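Local coordinates for protein rhodopsin (Todarodes pacificus, PDB 2Z73) that absorbs light through bound 11-cis retinal, whose isomerization to the all-trans form triggers activation of G-proteins and phospholipase C signalling in vision, at residues Ile73-Phe78 against Gly119-Met124; Val267-Leu272 against Lys305-His310. All blocks are in the same frame, centred on the assembly; numbering follows the deposited sequence.

Interaction 1. Residues Ile73-Phe78 against Gly119-Met124; sequences IINLAF and GFMSIM. With RET (retinal), chain D; BOG (octyl beta-D-glucopyranoside), chain C.
Leu76 and Ser122 mark the closest backbone approach, their CA atoms 5.5 Å apart, where transmembrane helices 2 and 3 pass each other in opposite senses. So narrow a gap suits the small Ser122. One methyl of Leu76, CD2, sits 3.4 Å from Ser122 OG, so a nonpolar branch lies against the hydroxyl. That hydroxyl has its polar partners outside the two segments, in Asp80, Ser79 and the carbonyl of Phe118, which together fix its position and satisfy it in a buried setting.

The residues just before these also meet: Met121 reaches across to Asn75. With CG anti to the backbone N (chi1 -163°) and a bend at chi3, its thioether ends in a methyl, CE, 3.6 Å from Asn75 OD1, approaching from one side of the amide plane. The same CE lies 3.7 Å from the backbone O of Asn75. The amide itself is held by Trp160 of helix 149-167, which bonds OD1, and more weakly by Thr125 through ND2.

On the far side of helix 104-138, Phe120 CE2 comes within 3.5 Å of retinal C7, and Gly119 lies beside the chromophore's C18 methyl. The arrangement is characteristic of the rhodopsin-family seven-helix bundle: helix 3 packs Met121 and Ser122 against Asn75 and Leu76 of helix 2 while its other flank lines the retinal pocket.

Interaction 2. Residues Val267-Leu272 against Lys305-His310; sequences VSQFLL and KASAIH. With RET (retinal), chain D.
Gln269 is the centre of the contact, its side chain laid between Ser307 and His310. The chain leaves its helix with chi1 at 172° and kinks at chi2 (-88°), which brings its aliphatic part against His310: CG is 3.6 Å from His310 ND1 and equally near His310 CB. The carboxamide carbon CD meets the imidazole at its edge, in the plane of the ring, and the amide is turned 64° to that plane. The same CD lies 3.4 Å from Ser307 OG, which sets the carboxamide beside the serine; which of its two ends faces the hydroxyl is uncertain, and the very short approach there is doubtful.

Phe270 brings its backbone to the same serine, CA lying 3.8 Å from Ser307 OG, while its ring passes obliquely by that hydroxyl toward retinal C4. Behind this first layer, His310 is steadied by a backbone hydrogen bond of 3.2 Å from its N to Ser307 O, and the Phe270 ring is stacked with Trp274. At the start of the other segment, Lys305 NZ is joined covalently to retinal C15, 1.3 Å away, and is hydrogen-bonded to the hydroxyl of Tyr111. The chromophore thus has its attachment on helix 7, while its ring end lies near Phe270 of helix 6.

Around the pair, Phe270 also packs on Met126 of helix 104-138 and Phe209 of helix 195-224. On the other flank, Ile309 rests on Cys44 and Ile47 of helix 31-61, and Ala308 meets Asp80 and Phe83 of helix 70-87.

In the fold
From the N terminus, the chain first reaches interaction 1, which closes a mostly helical loop of 40 residues by bringing transmembrane helix 3 back antiparallel to helix 2. Helices 4 and 5 follow before interaction 2 opens on helix 6 and closes a second loop, of 32 residues, on helix 7. The two loops are in series, neither nested nor crossing, yet their centres lie only about 11 Å apart. Phe270 bridges them: its CZ is 3.3 Å from Ile123 CG1, and its ring also lies near Gly119 and Ser122. This ring joins helices 2 and 3 to helices 6 and 7; retinal adds a link, touching the helix 3 segment and bonded to helix 7.

Interaction 1. Residues Ile73-Phe78 against Gly119-Met124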
ATOM      1  N   ILE A  73      -7.276  -7.099   2.645  1.00 48.00           N
ATOM      2  CA  ILE A  73      -6.011  -7.113   3.377  1.00 51.34           C
ATOM      3  C   ILE A  73      -5.036  -8.085   2.720  1.00 51.60           C
ATOM      4  O   ILE A  73      -3.853  -7.787   2.549  1.00 50.28           O
ATOM      5  CB  ILE A  73      -6.203  -7.538   4.862  1.00 54.82           C
ATOM      6  CG1 ILE A  73      -6.759  -6.370   5.680  1.00 56.97           C
ATOM      7  CG2 ILE A  73      -4.873  -7.985   5.465  1.00 55.71           C
ATOM      8  CD1 ILE A  73      -7.023  -6.714   7.146  1.00 57.24           C
ATOM      9  N   ILE A  74      -5.546  -9.252   2.350  1.00 49.33           N
ATOM     10  CA  ILE A  74      -4.716 -10.248   1.712  1.00 47.96           C
ATOM     11  C   ILE A  74      -4.232  -9.707   0.374  1.00 46.40           C
ATOM     12  O   ILE A  74      -3.040  -9.763   0.063  1.00 46.65           O
ATOM     13  CB  ILE A  74      -5.499 -11.581   1.533  1.00 49.04           C
ATOM     14  CG1 ILE A  74      -5.722 -12.221   2.913  1.00 49.58           C
ATOM     15  CG2 ILE A  74      -4.730 -12.550   0.632  1.00 46.66           C
ATOM     16  CD1 ILE A  74      -6.648 -13.410   2.916  1.00 46.80           C
ATOM     17  N   ASN A  75      -5.162  -9.170  -0.408  1.00 45.66           N
ATOM     18  CA  ASN A  75      -4.837  -8.616  -1.717  1.00 44.23           C
ATOM     19  C   ASN A  75      -3.734  -7.559  -1.585  1.00 44.03           C
ATOM     20  O   ASN A  75      -2.811  -7.505  -2.406  1.00 40.89           O
ATOM     21  CB  ASN A  75      -6.086  -8.000  -2.359  1.00 43.83           C
ATOM     22  CG  ASN A  75      -5.814  -7.472  -3.754  1.00 47.79           C
ATOM     23  OD1 ASN A  75      -5.571  -8.242  -4.685  1.00 48.34           O
ATOM     24  ND2 ASN A  75      -5.842  -6.157  -3.906  1.00 52.84           N
ATOM     25  N   LEU A  76      -3.845  -6.728  -0.548  1.00 42.58           N
ATOM     26  CA  LEU A  76      -2.867  -5.676  -0.283  1.00 40.80           C
ATOM     27  C   LEU A  76      -1.499  -6.307   0.012  1.00 41.84           C
ATOM     28  O   LEU A  76      -0.467  -5.851  -0.485  1.00 41.88           O
ATOM     29  CB  LEU A  76      -3.306  -4.856   0.929  1.00 41.84           C
ATOM     30  CG  LEU A  76      -3.041  -3.353   0.973  1.00 42.41           C
ATOM     31  CD1 LEU A  76      -3.166  -2.878   2.412  1.00 40.93           C
ATOM     32  CD2 LEU A  76      -1.655  -3.022   0.436  1.00 44.78           C
ATOM     33  N   ALA A  77      -1.497  -7.357   0.829  1.00 41.96           N
ATOM     34  CA  ALA A  77      -0.262  -8.033   1.188  1.00 41.12           C
ATOM     35  C   ALA A  77       0.385  -8.704  -0.020  1.00 42.02           C
ATOM     36  O   ALA A  77       1.610  -8.739  -0.122  1.00 43.48           O
ATOM     37  CB  ALA A  77      -0.521  -9.053   2.276  1.00 39.81           C
ATOM     38  N   PHE A  78      -0.425  -9.247  -0.925  1.00 41.79           N
ATOM     39  CA  PHE A  78       0.121  -9.902  -2.116  1.00 43.93           C
ATOM     40  C   PHE A  78       0.791  -8.809  -2.943  1.00 45.62           C
ATOM     41  O   PHE A  78       1.885  -8.990  -3.486  1.00 46.20           O
ATOM     42  CB  PHE A  78      -0.991 -10.547  -2.951  1.00 45.88           C
ATOM     43  CG  PHE A  78      -0.494 -11.235  -4.192  1.00 48.45           C
ATOM     44  CD1 PHE A  78      -0.328 -12.610  -4.223  1.00 48.71           C
ATOM     45  CD2 PHE A  78      -0.141 -10.497  -5.318  1.00 49.59           C
ATOM     46  CE1 PHE A  78       0.184 -13.242  -5.350  1.00 49.30           C
ATOM     47  CE2 PHE A  78       0.375 -11.125  -6.452  1.00 49.24           C
ATOM     48  CZ  PHE A  78       0.538 -12.495  -6.466  1.00 48.09           C
ATOM     49  N   GLY A 119       1.795  -0.527  -7.081  1.00 50.68           N
ATOM     50  CA  GLY A 119       1.775   0.706  -6.321  1.00 48.72           C
ATOM     51  C   GLY A 119       0.361   1.233  -6.492  1.00 49.10           C
ATOM     52  O   GLY A 119      -0.255   1.728  -5.548  1.00 46.35           O
ATOM     53  N   PHE A 120      -0.165   1.106  -7.709  1.00 47.46           N
ATOM     54  CA  PHE A 120      -1.526   1.558  -7.981  1.00 49.62           C
ATOM     55  C   PHE A 120      -2.506   0.633  -7.273  1.00 50.30           C
ATOM     56  O   PHE A 120      -3.581   1.052  -6.859  1.00 52.49           O
ATOM     57  CB  PHE A 120      -1.825   1.540  -9.493  1.00 49.31           C
ATOM     58  CG  PHE A 120      -1.071   2.573 -10.289  1.00 44.46           C
ATOM     59  CD1 PHE A 120      -0.641   2.280 -11.578  1.00 44.23           C
ATOM     60  CD2 PHE A 120      -0.806   3.835  -9.761  1.00 45.35           C
ATOM     61  CE1 PHE A 120       0.052   3.228 -12.348  1.00 45.50           C
ATOM     62  CE2 PHE A 120      -0.117   4.796 -10.513  1.00 47.09           C
ATOM     63  CZ  PHE A 120       0.316   4.488 -11.819  1.00 46.88           C
ATOM     64  N   MET A 121      -2.118  -0.630  -7.133  1.00 53.82           N
ATOM     65  CA  MET A 121      -2.965  -1.633  -6.496  1.00 50.63           C
ATOM     66  C   MET A 121      -3.057  -1.468  -4.991  1.00 50.18           C
ATOM     67  O   MET A 121      -4.122  -1.670  -4.416  1.00 52.74           O
ATOM     68  CB  MET A 121      -2.478  -3.040  -6.820  1.00 51.00           C
ATOM     69  CG  MET A 121      -3.522  -4.114  -6.548  1.00 52.48           C
ATOM     70  SD  MET A 121      -3.183  -5.693  -7.394  1.00 57.64           S
ATOM     71  CE  MET A 121      -2.617  -6.677  -6.055  1.00 57.71           C
ATOM     72  N   SER A 122      -1.962  -1.095  -4.343  1.00 48.58           N
ATOM     73  CA  SER A 122      -2.023  -0.926  -2.907  1.00 50.45           C
ATOM     74  C   SER A 122      -2.980   0.186  -2.449  1.00 50.78           C
ATOM     75  O   SER A 122      -3.701   0.012  -1.464  1.00 50.60           O
ATOM     76  CB  SER A 122      -0.619  -0.723  -2.340  1.00 50.13           C
ATOM     77  OG  SER A 122       0.072  -1.959  -2.329  1.00 49.16           O
ATOM     78  N   ILE A 123      -3.011   1.314  -3.155  1.00 51.64           N
ATOM     79  CA  ILE A 123      -3.925   2.398  -2.781  1.00 53.82           C
ATOM     80  C   ILE A 123      -5.358   2.078  -3.178  1.00 52.80           C
ATOM     81  O   ILE A 123      -6.291   2.359  -2.425  1.00 52.74           O
ATOM     82  CB  ILE A 123      -3.575   3.739  -3.444  1.00 56.37           C
ATOM     83  CG1 ILE A 123      -2.505   3.529  -4.514  1.00 58.22           C
ATOM     84  CG2 ILE A 123      -3.176   4.751  -2.383  1.00 55.13           C
ATOM     85  CD1 ILE A 123      -2.274   4.733  -5.388  1.00 60.13           C
ATOM     86  N   MET A 124      -5.546   1.500  -4.358  1.00 53.55           N
ATOM     87  CA  MET A 124      -6.902   1.175  -4.791  1.00 54.40           C
ATOM     88  C   MET A 124      -7.493   0.093  -3.883  1.00 54.77           C
ATOM     89  O   MET A 124      -8.704   0.073  -3.626  1.00 54.74           O
ATOM     90  CB  MET A 124      -6.917   0.711  -6.246  1.00 52.57           C
ATOM     91  CG  MET A 124      -8.308   0.652  -6.831  1.00 53.91           C
ATOM     92  SD  MET A 124      -9.271   2.151  -6.487  1.00 54.29           S
ATOM     93  CE  MET A 124      -8.765   3.218  -7.805  1.00 52.31           C
TER
HETATM   94  C1  RET D1000       2.810   8.183  -8.887  1.00 54.64           C
HETATM   95  C2  RET D1000       2.250   8.985  -7.678  1.00 56.03           C
HETATM   96  C3  RET D1000       2.299   8.272  -6.337  1.00 59.21           C
HETATM   97  C4  RET D1000       1.687   6.861  -6.391  1.00 58.46           C
HETATM   98  C5  RET D1000       2.192   6.040  -7.578  1.00 58.59           C
HETATM   99  C6  RET D1000       2.706   6.613  -8.714  1.00 57.36           C
HETATM  100  C7  RET D1000       3.219   5.785  -9.884  1.00 56.24           C
HETATM  101  C8  RET D1000       4.401   5.028  -9.870  1.00 54.05           C
HETATM  102  C9  RET D1000       5.006   4.126 -10.860  1.00 52.16           C
HETATM  103  C10 RET D1000       6.149   3.573 -10.435  1.00 49.84           C
HETATM  104  C11 RET D1000       7.023   2.596 -11.047  1.00 47.63           C
HETATM  105  C12 RET D1000       8.185   2.076 -10.546  1.00 49.35           C
HETATM  106  C13 RET D1000       9.046   2.359  -9.334  1.00 46.46           C
HETATM  107  C14 RET D1000      10.133   1.572  -9.069  1.00 41.26           C
HETATM  108  C15 RET D1000      11.027   1.790  -7.926  1.00 39.18           C
HETATM  109  C16 RET D1000       2.090   8.630 -10.159  1.00 52.61           C
HETATM  110  C17 RET D1000       4.291   8.656  -9.052  1.00 51.45           C
HETATM  111  C18 RET D1000       2.035   4.570  -7.288  1.00 58.95           C
HETATM  112  C19 RET D1000       4.324   3.865 -12.188  1.00 49.13           C
HETATM  113  C20 RET D1000       8.633   3.556  -8.449  1.00 45.59           C
HETATM  114  C1  BOG C1005     -14.529  -7.779  10.973  1.00100.97           C
HETATM  115  O1  BOG C1005     -14.097  -6.641  10.360  1.00 93.99           O
HETATM  116  C2  BOG C1005     -14.133  -7.495  12.399  1.00103.78           C
HETATM  117  O2  BOG C1005     -12.676  -7.308  12.575  1.00105.33           O
HETATM  118  C3  BOG C1005     -14.612  -8.703  13.067  1.00105.97           C
HETATM  119  O3  BOG C1005     -14.270  -8.447  14.381  1.00105.83           O
HETATM  120  C4  BOG C1005     -16.170  -8.867  12.838  1.00106.64           C
HETATM  121  O4  BOG C1005     -16.637 -10.014  13.474  1.00107.27           O
HETATM  122  C5  BOG C1005     -16.504  -9.126  11.430  1.00106.27           C
HETATM  123  O5  BOG C1005     -16.020  -7.947  10.796  1.00103.92           O
HETATM  124  C6  BOG C1005     -18.066  -9.276  11.192  1.00107.22           C
HETATM  125  O6  BOG C1005     -18.327  -9.555   9.714  1.00106.49           O
HETATM  126  C1' BOG C1005     -13.570  -7.183   9.182  1.00 83.53           C
HETATM  127  C2' BOG C1005     -13.429  -5.993   8.373  1.00 77.28           C
HETATM  128  C3' BOG C1005     -11.981  -6.031   8.022  1.00 71.90           C
HETATM  129  C4' BOG C1005     -11.666  -4.645   8.058  1.00 67.89           C
HETATM  130  C5' BOG C1005     -10.346  -4.565   7.388  1.00 61.85           C
HETATM  131  C6' BOG C1005      -9.789  -3.407   8.013  1.00 59.91           C
HETATM  132  C7' BOG C1005      -8.447  -3.368   7.404  1.00 60.11           C
HETATM  133  C8' BOG C1005      -7.699  -2.699   8.419  1.00 54.52           C

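Interaction 2. Residues Val267-Leu272 against Lys305-His310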
ATOM      1  N   VAL A 267      -2.876   4.119   5.020  1.00 52.56           N
ATOM      2  CA  VAL A 267      -3.092   5.029   3.897  1.00 50.63           C
ATOM      3  C   VAL A 267      -2.117   6.200   4.075  1.00 50.28           C
ATOM      4  O   VAL A 267      -1.446   6.618   3.134  1.00 51.66           O
ATOM      5  CB  VAL A 267      -4.540   5.554   3.863  1.00 50.16           C
ATOM      6  CG1 VAL A 267      -4.644   6.783   2.973  1.00 52.67           C
ATOM      7  CG2 VAL A 267      -5.454   4.490   3.318  1.00 50.35           C
ATOM      8  N   SER A 268      -2.037   6.714   5.294  1.00 48.56           N
ATOM      9  CA  SER A 268      -1.146   7.832   5.580  1.00 48.30           C
ATOM     10  C   SER A 268       0.271   7.422   5.264  1.00 47.91           C
ATOM     11  O   SER A 268       1.064   8.218   4.767  1.00 49.74           O
ATOM     12  CB  SER A 268      -1.233   8.220   7.054  1.00 48.41           C
ATOM     13  OG  SER A 268      -2.581   8.190   7.502  1.00 49.03           O
ATOM     14  N   GLN A 269       0.582   6.168   5.564  1.00 49.88           N
ATOM     15  CA  GLN A 269       1.911   5.623   5.325  1.00 50.91           C
ATOM     16  C   GLN A 269       2.222   5.668   3.828  1.00 51.36           C
ATOM     17  O   GLN A 269       3.283   6.147   3.401  1.00 49.33           O
ATOM     18  CB  GLN A 269       1.972   4.188   5.861  1.00 49.23           C
ATOM     19  CG  GLN A 269       3.234   3.440   5.516  1.00 51.36           C
ATOM     20  CD  GLN A 269       3.139   2.732   4.185  1.00 51.39           C
ATOM     21  OE1 GLN A 269       2.447   1.726   4.050  1.00 49.79           O
ATOM     22  NE2 GLN A 269       3.831   3.257   3.191  1.00 55.34           N
ATOM     23  N   PHE A 270       1.270   5.192   3.033  1.00 50.67           N
ATOM     24  CA  PHE A 270       1.414   5.167   1.587  1.00 49.16           C
ATOM     25  C   PHE A 270       1.678   6.560   1.042  1.00 48.39           C
ATOM     26  O   PHE A 270       2.663   6.783   0.336  1.00 47.17           O
ATOM     27  CB  PHE A 270       0.148   4.584   0.957  1.00 51.91           C
ATOM     28  CG  PHE A 270       0.243   4.401  -0.523  1.00 52.80           C
ATOM     29  CD1 PHE A 270       0.036   5.475  -1.391  1.00 56.21           C
ATOM     30  CD2 PHE A 270       0.605   3.169  -1.057  1.00 52.98           C
ATOM     31  CE1 PHE A 270       0.193   5.323  -2.770  1.00 55.47           C
ATOM     32  CE2 PHE A 270       0.765   3.007  -2.428  1.00 55.42           C
ATOM     33  CZ  PHE A 270       0.560   4.086  -3.288  1.00 54.83           C
ATOM     34  N   LEU A 271       0.784   7.491   1.363  1.00 49.00           N
ATOM     35  CA  LEU A 271       0.913   8.875   0.908  1.00 49.75           C
ATOM     36  C   LEU A 271       2.249   9.499   1.312  1.00 49.53           C
ATOM     37  O   LEU A 271       2.978  10.029   0.465  1.00 49.72           O
ATOM     38  CB  LEU A 271      -0.238   9.716   1.463  1.00 48.19           C
ATOM     39  CG  LEU A 271      -1.607   9.195   1.027  1.00 50.04           C
ATOM     40  CD1 LEU A 271      -2.706   9.996   1.688  1.00 49.36           C
ATOM     41  CD2 LEU A 271      -1.714   9.258  -0.492  1.00 49.27           C
ATOM     42  N   LEU A 272       2.572   9.439   2.599  1.00 49.02           N
ATOM     43  CA  LEU A 272       3.830   9.993   3.089  1.00 50.07           C
ATOM     44  C   LEU A 272       5.014   9.360   2.384  1.00 48.91           C
ATOM     45  O   LEU A 272       6.048   9.995   2.211  1.00 49.07           O
ATOM     46  CB  LEU A 272       3.979   9.755   4.596  1.00 53.45           C
ATOM     47  CG  LEU A 272       3.109  10.595   5.521  1.00 56.87           C
ATOM     48  CD1 LEU A 272       3.240  10.071   6.937  1.00 59.66           C
ATOM     49  CD2 LEU A 272       3.532  12.054   5.437  1.00 56.81           C
ATOM     50  N   LYS A 305       9.791   3.035  -2.349  1.00 45.57           N
ATOM     51  CA  LYS A 305       9.866   1.581  -2.461  1.00 44.82           C
ATOM     52  C   LYS A 305       9.660   0.836  -1.133  1.00 45.89           C
ATOM     53  O   LYS A 305       9.080  -0.251  -1.109  1.00 47.94           O
ATOM     54  CB  LYS A 305      11.207   1.167  -3.072  1.00 40.04           C
ATOM     55  CG  LYS A 305      11.390   1.578  -4.518  1.00 36.20           C
ATOM     56  CD  LYS A 305      12.535   0.812  -5.153  1.00 33.05           C
ATOM     57  CE  LYS A 305      12.953   1.400  -6.488  1.00 33.45           C
ATOM     58  NZ  LYS A 305      12.080   1.061  -7.607  1.00 40.92           N
ATOM     59  N   ALA A 306      10.135   1.417  -0.035  1.00 45.04           N
ATOM     60  CA  ALA A 306       9.992   0.783   1.268  1.00 42.98           C
ATOM     61  C   ALA A 306       8.538   0.790   1.731  1.00 42.38           C
ATOM     62  O   ALA A 306       8.151   0.006   2.588  1.00 43.83           O
ATOM     63  CB  ALA A 306      10.882   1.482   2.296  1.00 40.02           C
ATOM     64  N   SER A 307       7.726   1.667   1.150  1.00 44.58           N
ATOM     65  CA  SER A 307       6.316   1.732   1.540  1.00 43.22           C
ATOM     66  C   SER A 307       5.688   0.356   1.619  1.00 41.13           C
ATOM     67  O   SER A 307       4.933   0.076   2.525  1.00 41.80           O
ATOM     68  CB  SER A 307       5.498   2.587   0.557  1.00 42.09           C
ATOM     69  OG  SER A 307       4.113   2.623   0.916  1.00 39.88           O
ATOM     70  N   ALA A 308       6.010  -0.508   0.669  1.00 45.53           N
ATOM     71  CA  ALA A 308       5.422  -1.841   0.641  1.00 47.89           C
ATOM     72  C   ALA A 308       5.831  -2.776   1.785  1.00 49.44           C
ATOM     73  O   ALA A 308       5.439  -3.942   1.794  1.00 53.34           O
ATOM     74  CB  ALA A 308       5.710  -2.509  -0.706  1.00 44.17           C
ATOM     75  N   ILE A 309       6.602  -2.281   2.747  1.00 46.36           N
ATOM     76  CA  ILE A 309       7.024  -3.130   3.856  1.00 45.55           C
ATOM     77  C   ILE A 309       6.492  -2.623   5.189  1.00 47.93           C
ATOM     78  O   ILE A 309       6.961  -3.056   6.244  1.00 51.06           O
ATOM     79  CB  ILE A 309       8.545  -3.149   4.021  1.00 43.51           C
ATOM     80  CG1 ILE A 309       8.986  -1.824   4.654  1.00 43.35           C
ATOM     81  CG2 ILE A 309       9.216  -3.409   2.671  1.00 45.55           C
ATOM     82  CD1 ILE A 309      10.355  -1.832   5.258  1.00 43.32           C
ATOM     83  N   HIS A 310       5.519  -1.721   5.161  1.00 46.31           N
ATOM     84  CA  HIS A 310       5.038  -1.163   6.409  1.00 42.25           C
ATOM     85  C   HIS A 310       3.759  -1.707   7.012  1.00 41.01           C
ATOM     86  O   HIS A 310       3.695  -1.901   8.215  1.00 44.63           O
ATOM     87  CB  HIS A 310       4.947   0.355   6.277  1.00 41.21           C
ATOM     88  CG  HIS A 310       6.282   1.026   6.187  1.00 39.06           C
ATOM     89  ND1 HIS A 310       6.548   2.042   5.292  1.00 41.53           N
ATOM     90  CD2 HIS A 310       7.429   0.824   6.877  1.00 36.45           C
ATOM     91  CE1 HIS A 310       7.801   2.432   5.434  1.00 38.70           C
ATOM     92  NE2 HIS A 310       8.357   1.710   6.389  1.00 38.21           N
TER
HETATM   93  C1  RET D1000       2.810   8.183  -8.887  1.00 54.64           C
HETATM   94  C2  RET D1000       2.250   8.985  -7.678  1.00 56.03           C
HETATM   95  C3  RET D1000       2.299   8.272  -6.337  1.00 59.21           C
HETATM   96  C4  RET D1000       1.687   6.861  -6.391  1.00 58.46           C
HETATM   97  C5  RET D1000       2.192   6.040  -7.578  1.00 58.59           C
HETATM   98  C6  RET D1000       2.706   6.613  -8.714  1.00 57.36           C
HETATM   99  C7  RET D1000       3.219   5.785  -9.884  1.00 56.24           C
HETATM  100  C8  RET D1000       4.401   5.028  -9.870  1.00 54.05           C
HETATM  101  C9  RET D1000       5.006   4.126 -10.860  1.00 52.16           C
HETATM  102  C10 RET D1000       6.149   3.573 -10.435  1.00 49.84           C
HETATM  103  C11 RET D1000       7.023   2.596 -11.047  1.00 47.63           C
HETATM  104  C12 RET D1000       8.185   2.076 -10.546  1.00 49.35           C
HETATM  105  C13 RET D1000       9.046   2.359  -9.334  1.00 46.46           C
HETATM  106  C14 RET D1000      10.133   1.572  -9.069  1.00 41.26           C
HETATM  107  C15 RET D1000      11.027   1.790  -7.926  1.00 39.18           C
HETATM  108  C16 RET D1000       2.090   8.630 -10.159  1.00 52.61           C
HETATM  109  C17 RET D1000       4.291   8.656  -9.052  1.00 51.45           C
HETATM  110  C18 RET D1000       2.035   4.570  -7.288  1.00 58.95           C
HETATM  111  C19 RET D1000       4.324   3.865 -12.188  1.00 49.13           C
HETATM  112  C20 RET D1000       8.633   3.556  -8.449  1.00 45.59           C